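Isomaltose glucohydrolase (Kribbella flavida, PDB 5Z3E) hydrolyses the alpha-1,6-glucosidic linkage of isomaltose from its non-reducing end to give beta-D-glucose and D-glucose, in the intracellular breakdown of a cyclic tetrasaccharide made from starch. Local coordinates at residues W196-S207 and K257-L268; S66-L74 and L130-G138. The protein carries 1 engineered substitution. One frame throughout, in Å; residues are numbered along the deposited sequence.

In the fold
Both contacts join loops of the (alpha/alpha)6 barrel of glycoside hydrolase family 15, and their centres lie about 23 Å apart. Contact 1 is buried, whereas contact 2 is only partly so. Both rest partly on helix 151-167, but contact 1 also touches helices 231-248 and 283-296, and contact 2 helix 90-105. Their chemistry differs accordingly: a carboxylate gripped by several donors and a histidine-tryptophan cluster in contact 1, a short antiparallel strand pair with an arginine laid among aromatic rings in contact 2. They meet at the active site, where E198, the inferred proton donor, packs close to the indole of W73.

Contact 1 (W196-S207 and K257-L268); sequences WWEEHVEHRHVS and KWLGSSAVDGSL
A chi1 of 60° at W258 swings the indole toward H203, whose CG stands beside its own backbone N, and the two rings meet face to face. The H203 imidazole stacks on the five-membered ring of W258, centroids 3.7 Å apart and planes 13° from parallel. H200 meets the six-membered end of the indole obliquely, its CD2 3.4 Å from W258 CZ3, and the H205 side chain runs beside that of W258, its CE1 3.6 Å from W258 CE3, completing an aromatic cluster. H205 NE2 donates to H200 O, which takes H203 N from the opposite face of its plane.

W197 NE1 meets both carboxylate oxygens of D265 on their syn lone pairs, at 3.0 Å from OD2 and 3.1 Å from OD1, with the acceptors near the indole plane. K257 NZ forms a salt bridge to OD2, while S267 N, in an Asx turn, and S267 OG both reach OD1. Four donors, one of them the forked W197 N-H, thus make five bonds that fix the rotation of this buried carboxylate. S267 CB also sits over the W196 six-membered ring, 3.6 Å from its centroid, and S207 OG lies 2.7 Å from S267 OG.

Backbone bonds L259 N to R204 O and V206 N to K257 O flank the single H205-W258 bridge. In sequence W197 falls between the predicted proton acceptor D195 and the inferred proton donor E198, so its bond to D265 ties the active-site loop to segment 257-268. Around them, V206 opens helix 206-220, L259 rests on helix 231-248, L268 on helix 283-296 and W196 on helix 151-167.

Contact 2 (S66-L74 and L130-G138); sequences SAYRGYAWL and LPTRFTFDG
A72 and F134 form the hydrogen-bonded pair of a short two-stranded antiparallel sheet, set among the loops of the (alpha/alpha)6 barrel. Its backbone bonds are nearly straight: A72 N to F134 O at 2.9 Å and F134 N to A72 O at 3.0 Å. Bridging waters extend the pairing, one joining G70 O to F136 N and another L74 N to T132 O.

The side-chain hydrogen bond comes from R133, whose chain is extended from CG to NE and carries NH1 to A67 O, 2.9 Å away and 19° out of the guanidinium plane. On the way, it makes CH-pi contacts with two rings: CD lies over a face of Y71, 4.2 Å from the centroid, and CG off-centre over the six-membered ring of W73. R133 NE lies 3.4 Å from W73 CZ2, the ring and guanidinium planes 48° apart. The Y68 ring stands almost perpendicular to the guanidinium, at 88°. With an alanine here, A67 O would probably lose this donor and a gap would be likely to open between Y71 and W73, a tryptophan close to the inferred proton donor E198.

Packing and ring contacts finish the contact. L74 CG touches F134 CE2 at 4.1 Å, and A72 CB meets F136 CE1; L74 and F134 also pack on helix 90-105. G70 O sits above the centre of the F136 ring. T132, its OG1 bonded to D147 O, sets CG2 3.6 Å from W73 NE1.

Contact 1 (W196-S207 and K257-L268)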
loop_
_atom_site.group_PDB
_atom_site.type_symbol
_atom_site.label_atom_id
_atom_site.label_comp_id
_atom_site.label_asym_id
_atom_site.label_seq_id
_atom_site.Cartn_x
_atom_site.Cartn_y
_atom_site.Cartn_z
ATOM N N TRP A 196 8.212 3.490 -1.241
ATOM C CA TRP A 196 7.640 2.289 -0.643
ATOM C C TRP A 196 8.695 1.223 -0.449
ATOM O O TRP A 196 8.559 0.373 0.422
ATOM C CB TRP A 196 6.555 1.650 -1.496
ATOM C CG TRP A 196 5.259 2.381 -1.711
ATOM C CD1 TRP A 196 4.894 3.692 -1.392
ATOM C CD2 TRP A 196 4.136 1.821 -2.392
ATOM N NE1 TRP A 196 3.608 3.920 -1.832
ATOM C CE2 TRP A 196 3.125 2.815 -2.470
ATOM C CE3 TRP A 196 3.881 0.569 -2.932
ATOM C CZ2 TRP A 196 1.886 2.574 -3.071
ATOM C CZ3 TRP A 196 2.635 0.329 -3.508
ATOM C CH2 TRP A 196 1.675 1.327 -3.590
ATOM N N TRP A 197 9.723 1.230 -1.295
ATOM C CA TRP A 197 10.768 0.238 -1.353
ATOM C C TRP A 197 11.984 0.595 -0.510
ATOM O O TRP A 197 13.004 -0.084 -0.561
ATOM C CB TRP A 197 11.173 0.001 -2.807
ATOM C CG TRP A 197 10.024 -0.065 -3.763
ATOM C CD1 TRP A 197 9.927 0.648 -4.933
ATOM C CD2 TRP A 197 8.825 -0.854 -3.686
ATOM N NE1 TRP A 197 8.767 0.340 -5.575
ATOM C CE2 TRP A 197 8.074 -0.578 -4.835
ATOM C CE3 TRP A 197 8.303 -1.759 -2.743
ATOM C CZ2 TRP A 197 6.860 -1.206 -5.091
ATOM C CZ3 TRP A 197 7.091 -2.371 -3.011
ATOM C CH2 TRP A 197 6.390 -2.092 -4.171
ATOM N N GLU A 198 11.890 1.644 0.295
ATOM C CA GLU A 198 12.997 2.084 1.167
ATOM C C GLU A 198 14.190 2.590 0.433
ATOM O O GLU A 198 15.332 2.391 0.862
ATOM C CB GLU A 198 13.398 1.046 2.195
ATOM C CG GLU A 198 12.313 0.725 3.028
ATOM C CD GLU A 198 12.662 -0.210 4.151
ATOM O OE1 GLU A 198 13.855 -0.587 4.323
ATOM O OE2 GLU A 198 11.715 -0.521 4.906
ATOM N N GLU A 199 13.945 3.312 -0.633
ATOM C CA GLU A 199 15.005 3.882 -1.453
ATOM C C GLU A 199 14.818 5.396 -1.631
ATOM O O GLU A 199 13.695 5.914 -1.601
ATOM C CB GLU A 199 15.059 3.232 -2.831
ATOM C CG GLU A 199 15.288 1.711 -2.795
ATOM C CD GLU A 199 16.750 1.308 -2.727
ATOM O OE1 GLU A 199 17.046 0.155 -2.350
ATOM O OE2 GLU A 199 17.593 2.112 -3.070
ATOM N N HIS A 200 15.937 6.098 -1.850
ATOM C CA HIS A 200 15.933 7.469 -2.363
ATOM C C HIS A 200 15.225 8.478 -1.453
ATOM O O HIS A 200 14.270 9.143 -1.869
ATOM C CB HIS A 200 15.389 7.536 -3.786
ATOM C CG HIS A 200 16.096 6.647 -4.738
ATOM N ND1 HIS A 200 17.321 6.891 -5.207
ATOM C CD2 HIS A 200 15.724 5.447 -5.279
ATOM C CE1 HIS A 200 17.754 5.891 -6.012
ATOM N NE2 HIS A 200 16.740 5.029 -6.060
ATOM N N VAL A 201 15.779 8.666 -0.265
ATOM C CA VAL A 201 15.217 9.536 0.758
ATOM C C VAL A 201 15.108 10.984 0.335
ATOM O O VAL A 201 14.333 11.738 0.918
ATOM C CB VAL A 201 16.055 9.435 2.039
ATOM C CG1 VAL A 201 17.413 10.102 1.912
ATOM C CG2 VAL A 201 15.314 9.994 3.235
ATOM N N GLU A 202 15.921 11.403 -0.644
ATOM C CA GLU A 202 15.941 12.798 -1.050
ATOM C C GLU A 202 14.822 13.167 -2.021
ATOM O O GLU A 202 14.612 14.359 -2.274
ATOM C CB GLU A 202 17.292 13.207 -1.648
ATOM C CG GLU A 202 17.572 12.820 -3.066
ATOM C CD GLU A 202 18.058 11.445 -3.270
ATOM O OE1 GLU A 202 17.800 10.506 -2.472
ATOM O OE2 GLU A 202 18.774 11.289 -4.332
ATOM N N HIS A 203 14.133 12.170 -2.572
ATOM C CA HIS A 203 13.134 12.393 -3.581
ATOM C C HIS A 203 11.718 12.374 -3.013
ATOM O O HIS A 203 11.495 12.038 -1.854
ATOM C CB HIS A 203 13.350 11.390 -4.747
ATOM C CG HIS A 203 14.439 11.813 -5.657
ATOM N ND1 HIS A 203 14.394 13.031 -6.291
ATOM C CD2 HIS A 203 15.587 11.203 -6.045
ATOM C CE1 HIS A 203 15.478 13.134 -7.045
ATOM N NE2 HIS A 203 16.227 12.050 -6.901
ATOM N N ARG A 204 10.774 12.794 -3.862
ATOM C CA ARG A 204 9.352 12.818 -3.532
ATOM C C ARG A 204 8.666 11.904 -4.524
ATOM O O ARG A 204 8.641 12.155 -5.734
ATOM C CB ARG A 204 8.815 14.238 -3.542
ATOM C CG ARG A 204 9.481 15.066 -2.447
ATOM C CD ARG A 204 8.925 16.419 -2.220
ATOM N NE ARG A 204 9.178 17.316 -3.329
ATOM C CZ ARG A 204 8.700 18.542 -3.374
ATOM N NH1 ARG A 204 7.973 19.008 -2.362
ATOM N NH2 ARG A 204 8.933 19.313 -4.418
ATOM N N HIS A 205 8.182 10.793 -3.996
ATOM C CA HIS A 205 7.777 9.651 -4.801
ATOM C C HIS A 205 6.304 9.741 -5.121
ATOM O O HIS A 205 5.487 9.983 -4.241
ATOM C CB HIS A 205 8.133 8.363 -4.058
ATOM C CG HIS A 205 9.575 8.325 -3.760
ATOM N ND1 HIS A 205 10.507 8.003 -4.723
ATOM C CD2 HIS A 205 10.225 8.682 -2.625
ATOM C CE1 HIS A 205 11.691 8.144 -4.162
ATOM N NE2 HIS A 205 11.560 8.564 -2.900
ATOM N N VAL A 206 5.937 9.536 -6.383
ATOM C CA VAL A 206 4.566 9.758 -6.804
ATOM C C VAL A 206 3.597 8.774 -6.144
ATOM O O VAL A 206 2.484 9.196 -5.803
ATOM C CB VAL A 206 4.488 9.831 -8.337
ATOM C CG1 VAL A 206 3.058 9.896 -8.835
ATOM C CG2 VAL A 206 5.253 11.062 -8.814
ATOM N N SER A 207 3.985 7.524 -5.892
ATOM C CA SER A 207 3.073 6.631 -5.201
ATOM C C SER A 207 2.984 6.914 -3.694
ATOM O O SER A 207 2.026 6.468 -3.054
ATOM C CB SER A 207 3.384 5.171 -5.461
ATOM O OG SER A 207 4.645 4.842 -4.924
ATOM N N LYS A 257 8.059 7.814 -11.526
ATOM C CA LYS A 257 8.406 7.215 -10.263
ATOM C C LYS A 257 8.565 8.238 -9.135
ATOM O O LYS A 257 8.037 8.050 -8.026
ATOM C CB LYS A 257 9.667 6.410 -10.542
ATOM C CG LYS A 257 10.331 5.802 -9.429
ATOM C CD LYS A 257 11.348 4.769 -9.915
ATOM C CE LYS A 257 12.154 4.380 -8.811
ATOM N NZ LYS A 257 11.490 3.526 -7.944
ATOM N N TRP A 258 9.299 9.298 -9.381
ATOM C CA TRP A 258 9.426 10.394 -8.433
ATOM C C TRP A 258 9.413 11.692 -9.212
ATOM O O TRP A 258 9.662 11.743 -10.418
ATOM C CB TRP A 258 10.645 10.245 -7.515
ATOM C CG TRP A 258 12.013 10.196 -8.141
ATOM C CD1 TRP A 258 12.684 11.216 -8.753
ATOM C CD2 TRP A 258 12.926 9.093 -8.093
ATOM N NE1 TRP A 258 13.952 10.806 -9.090
ATOM C CE2 TRP A 258 14.126 9.512 -8.689
ATOM C CE3 TRP A 258 12.853 7.809 -7.586
ATOM C CZ2 TRP A 258 15.248 8.675 -8.782
ATOM C CZ3 TRP A 258 13.956 6.981 -7.692
ATOM C CH2 TRP A 258 15.133 7.421 -8.286
ATOM N N LEU A 259 9.086 12.781 -8.518
ATOM C CA LEU A 259 9.054 14.075 -9.183
ATOM C C LEU A 259 10.385 14.323 -9.844
ATOM O O LEU A 259 11.442 14.124 -9.214
ATOM C CB LEU A 259 8.767 15.192 -8.180
ATOM C CG LEU A 259 7.480 15.061 -7.361
ATOM C CD1 LEU A 259 7.339 16.274 -6.483
ATOM C CD2 LEU A 259 6.231 14.852 -8.236
ATOM N N GLY A 260 10.381 14.751 -11.100
ATOM C CA GLY A 260 11.615 15.042 -11.787
ATOM C C GLY A 260 12.318 13.838 -12.406
ATOM O O GLY A 260 13.463 13.982 -12.830
ATOM N N SER A 261 11.712 12.665 -12.446
ATOM C CA SER A 261 12.271 11.507 -13.130
ATOM C C SER A 261 11.492 11.251 -14.398
ATOM O O SER A 261 10.388 11.771 -14.592
ATOM C CB SER A 261 12.157 10.253 -12.215
ATOM O OG SER A 261 10.826 9.898 -12.051
ATOM N N SER A 262 12.040 10.391 -15.248
ATOM C CA SER A 262 11.363 9.959 -16.461
ATOM C C SER A 262 10.806 8.537 -16.387
ATOM O O SER A 262 9.949 8.188 -17.200
ATOM C CB SER A 262 12.305 10.075 -17.664
ATOM O OG SER A 262 13.448 9.263 -17.519
ATOM N N ALA A 263 11.305 7.715 -15.496
ATOM C CA ALA A 263 10.957 6.291 -15.462
ATOM C C ALA A 263 9.694 6.040 -14.674
ATOM O O ALA A 263 9.265 6.870 -13.881
ATOM C CB ALA A 263 12.079 5.501 -14.895
ATOM N N VAL A 264 9.132 4.855 -14.874
ATOM C CA VAL A 264 7.995 4.400 -14.088
ATOM C C VAL A 264 8.426 3.463 -12.972
ATOM O O VAL A 264 9.536 2.969 -12.911
ATOM C CB VAL A 264 6.883 3.775 -14.961
ATOM C CG1 VAL A 264 6.298 4.806 -15.893
ATOM C CG2 VAL A 264 7.326 2.525 -15.710
ATOM N N ASP A 265 7.499 3.227 -12.051
ATOM C CA ASP A 265 7.620 2.281 -10.942
ATOM C C ASP A 265 6.331 1.469 -10.942
ATOM O O ASP A 265 5.258 1.994 -11.256
ATOM C CB ASP A 265 7.821 3.029 -9.617
ATOM C CG ASP A 265 8.099 2.132 -8.428
ATOM O OD1 ASP A 265 7.114 1.575 -7.866
ATOM O OD2 ASP A 265 9.276 1.978 -8.047
ATOM N N GLY A 266 6.415 0.199 -10.555
ATOM C CA GLY A 266 5.257 -0.651 -10.554
ATOM C C GLY A 266 4.173 -0.260 -9.555
ATOM O O GLY A 266 3.041 -0.704 -9.669
ATOM N N SER A 267 4.510 0.581 -8.573
ATOM C CA SER A 267 3.516 1.094 -7.639
ATOM C C SER A 267 2.608 2.158 -8.239
ATOM O O SER A 267 1.571 2.481 -7.657
ATOM C CB SER A 267 4.199 1.653 -6.395
ATOM O OG SER A 267 4.989 2.789 -6.692
ATOM N N LEU A 268 2.992 2.733 -9.371
ATOM C CA LEU A 268 2.267 3.892 -9.875
ATOM C C LEU A 268 0.775 3.687 -10.160
ATOM O O LEU A 268 0.007 4.637 -9.986
ATOM C CB LEU A 268 2.947 4.486 -11.107
ATOM C CG LEU A 268 4.273 5.188 -10.827
ATOM C CD1 LEU A 268 4.882 5.638 -12.133
ATOM C CD2 LEU A 268 4.071 6.386 -9.896
HETATM O O HOH W 1 11.788 13.927 -6.389
HETATM O O HOH W 2 6.180 6.239 -7.173
#

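Contact 2 (S66-L74 and L130-G138)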
loop_
_atom_site.group_PDB
_atom_site.type_symbol
_atom_site.label_atom_id
_atom_site.label_comp_id
_atom_site.label_asym_id
_atom_site.label_seq_id
_atom_site.Cartn_x
_atom_site.Cartn_y
_atom_site.Cartn_z
ATOM N N SER A 66 12.703 -13.957 8.505
ATOM C CA SER A 66 13.440 -13.581 9.715
ATOM C C SER A 66 13.602 -12.085 9.902
ATOM O O SER A 66 13.399 -11.577 11.000
ATOM C CB SER A 66 14.792 -14.273 9.749
ATOM O OG SER A 66 14.471 -15.615 9.980
ATOM N N ALA A 67 14.000 -11.382 8.841
ATOM C CA ALA A 67 14.277 -9.949 8.930
ATOM C C ALA A 67 13.048 -9.139 9.310
ATOM O O ALA A 67 13.193 -8.026 9.825
ATOM C CB ALA A 67 14.853 -9.440 7.620
ATOM N N TYR A 68 11.845 -9.633 8.978
ATOM C CA TYR A 68 10.602 -8.902 9.230
ATOM C C TYR A 68 9.809 -9.457 10.411
ATOM O O TYR A 68 8.772 -8.886 10.759
ATOM C CB TYR A 68 9.698 -8.913 8.001
ATOM C CG TYR A 68 10.243 -8.253 6.769
ATOM C CD1 TYR A 68 11.408 -7.509 6.778
ATOM C CD2 TYR A 68 9.536 -8.373 5.574
ATOM C CE1 TYR A 68 11.882 -6.934 5.608
ATOM C CE2 TYR A 68 10.024 -7.810 4.398
ATOM C CZ TYR A 68 11.210 -7.101 4.427
ATOM O OH TYR A 68 11.681 -6.524 3.261
ATOM N N ARG A 69 10.234 -10.549 11.000
ATOM C CA ARG A 69 9.464 -11.191 12.074
ATOM C C ARG A 69 9.315 -10.231 13.231
ATOM O O ARG A 69 10.277 -9.571 13.658
ATOM C CB ARG A 69 10.164 -12.455 12.560
ATOM C CG ARG A 69 9.297 -13.332 13.417
ATOM C CD ARG A 69 9.942 -14.692 13.806
ATOM N NE ARG A 69 10.773 -15.217 12.734
ATOM C CZ ARG A 69 10.583 -16.392 12.106
ATOM N NH1 ARG A 69 9.555 -17.195 12.411
ATOM N NH2 ARG A 69 11.424 -16.772 11.140
ATOM N N GLY A 70 8.083 -10.127 13.717
ATOM C CA GLY A 70 7.762 -9.275 14.839
ATOM C C GLY A 70 7.383 -7.854 14.466
ATOM O O GLY A 70 7.107 -7.058 15.367
ATOM N N TYR A 71 7.310 -7.529 13.179
ATOM C CA TYR A 71 7.017 -6.175 12.743
ATOM C C TYR A 71 5.769 -6.090 11.885
ATOM O O TYR A 71 5.437 -6.996 11.104
ATOM C CB TYR A 71 8.203 -5.573 11.993
ATOM C CG TYR A 71 9.461 -5.535 12.833
ATOM C CD1 TYR A 71 9.537 -4.752 13.964
ATOM C CD2 TYR A 71 10.567 -6.293 12.502
ATOM C CE1 TYR A 71 10.675 -4.732 14.748
ATOM C CE2 TYR A 71 11.712 -6.268 13.275
ATOM C CZ TYR A 71 11.770 -5.475 14.386
ATOM O OH TYR A 71 12.903 -5.438 15.166
ATOM N N ALA A 72 5.114 -4.943 12.015
ATOM C CA ALA A 72 3.949 -4.564 11.237
ATOM C C ALA A 72 4.215 -3.251 10.526
ATOM O O ALA A 72 4.860 -2.358 11.078
ATOM C CB ALA A 72 2.745 -4.424 12.126
ATOM N N TRP A 73 3.679 -3.137 9.316
ATOM C CA TRP A 73 3.723 -1.932 8.521
ATOM C C TRP A 73 2.305 -1.462 8.258
ATOM O O TRP A 73 1.411 -2.270 7.976
ATOM C CB TRP A 73 4.365 -2.189 7.163
ATOM C CG TRP A 73 5.858 -2.254 7.089
ATOM C CD1 TRP A 73 6.642 -1.335 6.461
ATOM C CD2 TRP A 73 6.742 -3.289 7.526
ATOM N NE1 TRP A 73 7.948 -1.706 6.483
ATOM C CE2 TRP A 73 8.048 -2.913 7.125
ATOM C CE3 TRP A 73 6.578 -4.513 8.188
ATOM C CZ2 TRP A 73 9.157 -3.727 7.338
ATOM C CZ3 TRP A 73 7.685 -5.322 8.421
ATOM C CH2 TRP A 73 8.964 -4.919 7.994
ATOM N N LEU A 74 2.088 -0.149 8.290
ATOM C CA LEU A 74 0.791 0.393 7.934
ATOM C C LEU A 74 0.460 0.194 6.451
ATOM O O LEU A 74 -0.711 0.027 6.113
ATOM C CB LEU A 74 0.670 1.871 8.310
ATOM C CG LEU A 74 0.804 2.165 9.780
ATOM C CD1 LEU A 74 0.528 3.635 10.027
ATOM C CD2 LEU A 74 -0.070 1.311 10.624
ATOM N N LEU A 130 7.765 9.990 12.766
ATOM C CA LEU A 130 7.059 8.761 13.118
ATOM C C LEU A 130 7.666 7.591 12.340
ATOM O O LEU A 130 8.237 7.771 11.255
ATOM C CB LEU A 130 5.565 8.880 12.815
ATOM C CG LEU A 130 4.773 9.865 13.612
ATOM C CD1 LEU A 130 3.310 9.791 13.262
ATOM C CD2 LEU A 130 4.953 9.633 15.068
ATOM N N PRO A 131 7.566 6.385 12.884
ATOM C CA PRO A 131 8.307 5.249 12.324
ATOM C C PRO A 131 7.624 4.589 11.135
ATOM O O PRO A 131 6.443 4.834 10.830
ATOM C CB PRO A 131 8.402 4.281 13.493
ATOM C CG PRO A 131 7.105 4.527 14.199
ATOM C CD PRO A 131 6.921 6.031 14.154
ATOM N N THR A 132 8.407 3.718 10.516
ATOM C CA THR A 132 7.965 2.826 9.457
ATOM C C THR A 132 7.611 1.460 10.044
ATOM O O THR A 132 6.465 1.026 9.975
ATOM C CB THR A 132 9.048 2.752 8.394
ATOM O OG1 THR A 132 9.108 4.051 7.809
ATOM C CG2 THR A 132 8.747 1.695 7.353
ATOM N N ARG A 133 8.552 0.768 10.658
ATOM C CA ARG A 133 8.221 -0.494 11.318
ATOM C C ARG A 133 7.648 -0.235 12.685
ATOM O O ARG A 133 8.207 0.577 13.437
ATOM C CB ARG A 133 9.449 -1.400 11.471
ATOM C CG ARG A 133 10.114 -1.777 10.171
ATOM C CD ARG A 133 11.112 -2.883 10.390
ATOM N NE ARG A 133 11.951 -3.086 9.222
ATOM C CZ ARG A 133 12.679 -4.176 9.023
ATOM N NH1 ARG A 133 12.723 -5.126 9.942
ATOM N NH2 ARG A 133 13.300 -4.323 7.899
ATOM N N PHE A 134 6.599 -0.963 13.039
ATOM C CA PHE A 134 6.051 -0.989 14.404
ATOM C C PHE A 134 6.215 -2.378 14.964
ATOM O O PHE A 134 6.001 -3.384 14.274
ATOM C CB PHE A 134 4.567 -0.641 14.402
ATOM C CG PHE A 134 4.278 0.792 14.131
ATOM C CD1 PHE A 134 4.308 1.697 15.163
ATOM C CD2 PHE A 134 4.006 1.259 12.840
ATOM C CE1 PHE A 134 4.026 3.036 14.935
ATOM C CE2 PHE A 134 3.735 2.596 12.616
ATOM C CZ PHE A 134 3.726 3.469 13.674
ATOM N N THR A 135 6.535 -2.445 16.247
ATOM C CA THR A 135 6.385 -3.683 16.976
ATOM C C THR A 135 4.894 -3.899 17.255
ATOM O O THR A 135 4.070 -2.984 17.147
ATOM C CB THR A 135 7.167 -3.605 18.320
ATOM O OG1 THR A 135 6.581 -2.598 19.141
ATOM C CG2 THR A 135 8.638 -3.292 18.078
ATOM N N PHE A 136 4.517 -5.110 17.664
ATOM C CA PHE A 136 3.115 -5.405 17.870
ATOM C C PHE A 136 2.540 -4.677 19.077
ATOM O O PHE A 136 1.322 -4.511 19.152
ATOM C CB PHE A 136 2.874 -6.912 17.948
ATOM C CG PHE A 136 3.290 -7.675 16.713
ATOM C CD1 PHE A 136 3.269 -7.130 15.441
ATOM C CD2 PHE A 136 3.726 -9.006 16.831
ATOM C CE1 PHE A 136 3.696 -7.859 14.330
ATOM C CE2 PHE A 136 4.152 -9.728 15.693
ATOM C CZ PHE A 136 4.130 -9.162 14.476
ATOM N N ASP A 137 3.397 -4.254 20.008
ATOM C CA ASP A 137 3.038 -3.383 21.107
ATOM C C ASP A 137 3.178 -1.884 20.781
ATOM O O ASP A 137 3.028 -1.050 21.684
ATOM C CB ASP A 137 3.737 -3.785 22.417
ATOM C CG ASP A 137 5.223 -3.966 22.337
ATOM O OD1 ASP A 137 5.805 -3.959 21.252
ATOM O OD2 ASP A 137 5.799 -4.240 23.395
ATOM N N GLY A 138 3.355 -1.547 19.512
ATOM C CA GLY A 138 3.236 -0.163 19.093
ATOM C C GLY A 138 4.440 0.744 19.232
ATOM O O GLY A 138 4.303 1.955 19.086
HETATM O O HOH W 3 6.553 -7.186 17.965
HETATM O O HOH W 4 4.200 1.646 8.775
#